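Local coordinates for protein proline iminopeptidase (Streptomyces halstedii, PDB 3WMR) that is an alpha/beta hydrolase of the peptidase S33 family, an amidohydrolase that interacts with polyketide substrates through a hydrophobic tunnel and is a probable proline iminopeptidase, at residues Pro257-Leu261 against Val306-Tyr310. Numbering follows the deposited sequence.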
loop_
_atom_site.group_PDB
_atom_site.type_symbol
_atom_site.label_atom_id
_atom_site.label_comp_id
_atom_site.label_asym_id
_atom_site.label_seq_id
_atom_site.Cartn_x
_atom_site.Cartn_y
_atom_site.Cartn_z
ATOM N N PRO A 257 4.731 -15.688 -9.872
ATOM C CA PRO A 257 3.701 -15.042 -10.642
ATOM C C PRO A 257 3.180 -13.806 -9.892
ATOM O O PRO A 257 2.822 -13.874 -8.704
ATOM C CB PRO A 257 2.613 -16.120 -10.796
ATOM C CG PRO A 257 3.085 -17.316 -10.058
ATOM C CD PRO A 257 4.278 -16.940 -9.249
ATOM N N THR A 258 3.152 -12.699 -10.618
ATOM C CA THR A 258 2.856 -11.397 -10.077
ATOM C C THR A 258 1.607 -10.852 -10.750
ATOM O O THR A 258 1.399 -11.063 -11.958
ATOM C CB THR A 258 4.060 -10.454 -10.285
ATOM O OG1 THR A 258 5.201 -10.986 -9.591
ATOM C CG2 THR A 258 3.750 -9.043 -9.758
ATOM N N MET A 259 0.755 -10.174 -9.978
ATOM C CA MET A 259 -0.427 -9.518 -10.559
ATOM C C MET A 259 -0.379 -8.012 -10.281
ATOM O O MET A 259 -0.191 -7.604 -9.127
ATOM C CB MET A 259 -1.746 -10.091 -10.017
ATOM C CG MET A 259 -2.971 -9.410 -10.623
ATOM S SD MET A 259 -4.591 -10.166 -10.308
ATOM C CE MET A 259 -4.509 -10.314 -8.529
ATOM N N VAL A 260 -0.535 -7.208 -11.340
ATOM C CA VAL A 260 -0.695 -5.767 -11.212
ATOM C C VAL A 260 -2.186 -5.465 -11.254
ATOM O O VAL A 260 -2.860 -5.852 -12.208
ATOM C CB VAL A 260 -0.000 -5.004 -12.349
ATOM C CG1 VAL A 260 -0.268 -3.503 -12.235
ATOM C CG2 VAL A 260 1.499 -5.294 -12.342
ATOM N N LEU A 261 -2.683 -4.800 -10.215
ATOM C CA LEU A 261 -4.097 -4.486 -10.090
ATOM C C LEU A 261 -4.202 -3.016 -9.756
ATOM O O LEU A 261 -3.694 -2.579 -8.722
ATOM C CB LEU A 261 -4.746 -5.325 -8.987
ATOM C CG LEU A 261 -6.283 -5.247 -8.862
ATOM C CD1 LEU A 261 -6.808 -6.581 -8.355
ATOM C CD2 LEU A 261 -6.757 -4.122 -7.952
ATOM N N VAL A 306 -11.490 -10.987 -8.475
ATOM C CA VAL A 306 -10.208 -10.917 -9.174
ATOM C C VAL A 306 -9.122 -11.557 -8.321
ATOM O O VAL A 306 -8.373 -12.391 -8.799
ATOM C CB VAL A 306 -9.842 -9.475 -9.554
ATOM C CG1 VAL A 306 -8.387 -9.383 -10.024
ATOM C CG2 VAL A 306 -10.768 -8.979 -10.649
ATOM N N MET A 307 -9.096 -11.204 -7.042
ATOM C CA MET A 307 -8.154 -11.777 -6.100
ATOM C C MET A 307 -8.284 -13.289 -5.983
ATOM O O MET A 307 -7.299 -14.013 -6.115
ATOM C CB MET A 307 -8.305 -11.118 -4.732
ATOM C CG MET A 307 -7.679 -9.733 -4.643
ATOM S SD MET A 307 -5.886 -9.756 -4.905
ATOM C CE MET A 307 -5.349 -10.741 -3.518
ATOM N N ILE A 308 -9.500 -13.779 -5.761
ATOM C CA ILE A 308 -9.701 -15.221 -5.626
ATOM C C ILE A 308 -9.247 -15.983 -6.874
ATOM O O ILE A 308 -8.609 -17.039 -6.763
ATOM C CB ILE A 308 -11.173 -15.562 -5.307
ATOM C CG1 ILE A 308 -11.547 -15.026 -3.929
ATOM C CG2 ILE A 308 -11.409 -17.067 -5.367
ATOM C CD1 ILE A 308 -10.699 -15.545 -2.792
ATOM N N ASP A 309 -9.573 -15.443 -8.053
ATOM C CA ASP A 309 -9.154 -16.020 -9.337
ATOM C C ASP A 309 -7.620 -16.136 -9.434
ATOM O O ASP A 309 -7.080 -17.181 -9.809
ATOM C CB ASP A 309 -9.711 -15.166 -10.477
ATOM C CG ASP A 309 -9.508 -15.798 -11.839
ATOM O OD1 ASP A 309 -10.423 -16.526 -12.290
ATOM O OD2 ASP A 309 -8.438 -15.568 -12.459
ATOM N N TYR A 310 -6.923 -15.063 -9.069
ATOM C CA TYR A 310 -5.461 -15.076 -9.045
ATOM C C TYR A 310 -4.963 -16.067 -7.982
ATOM O O TYR A 310 -4.096 -16.912 -8.258
ATOM C CB TYR A 310 -4.907 -13.665 -8.760
ATOM C CG TYR A 310 -3.454 -13.686 -8.350
ATOM C CD1 TYR A 310 -2.447 -13.828 -9.306
ATOM C CD2 TYR A 310 -3.086 -13.635 -7.012
ATOM C CE1 TYR A 310 -1.112 -13.893 -8.944
ATOM C CE2 TYR A 310 -1.756 -13.701 -6.640
ATOM C CZ TYR A 310 -0.766 -13.832 -7.610
ATOM O OH TYR A 310 0.573 -13.888 -7.241
#
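Met259 and Tyr310 lie alongside each other with their side chains running in opposite directions, the methionine leaving the strand as the tyrosine leaves the helix. The methionine keeps to one face of the ring: its CB stands over it, 4.2 Å from the centroid of the Tyr310 ring, a CH-pi contact. Met259 SD, 5.0 Å from the same centroid, makes an oblique Met-aromatic contact, displaced past the CG end of the ring. A bend at the last torsion of Met259 turns the methyl across, over the root of the tyrosine, where CE lies 3.4 Å from Tyr310 CB. The same methyl meets Met307 SD, and Met259 SD touches Val306 CG1.

At the far end of the ring, Tyr310 OH donates to Pro257 O at 2.7 Å. This oxygen lies at the ring edge, in its plane, whereas the hydroxyl stands 38° out of the carbonyl plane and so is not on a lone pair. With CG anti to the backbone N (chi1 164°), the tyrosine extends from the helix to this carbonyl. A phenylalanine here would keep the ring face for Met259 but would probably leave Pro257 O without its hydroxyl partner and the ring less firmly fixed.

Leu261 and Val306 close the other end tip to tip, CD1 of Leu261 lying 3.6 Å from CG1 of Val306; the Leu261 side chain is about 7 Å from that of Asp266, a predicted active-site residue. Segments 258-261 and 306-310 run nearly antiparallel (168°), their axes 10.8 Å apart at closest, so the chain's last helix, 300-312, here covers strand 258-263 of the alpha/beta hydrolase sheet. Met259 and Tyr310 also touch flanking strands 143-149, through Val147, and 283-288, through Arg284; Val260 instead packs against helix 270-279.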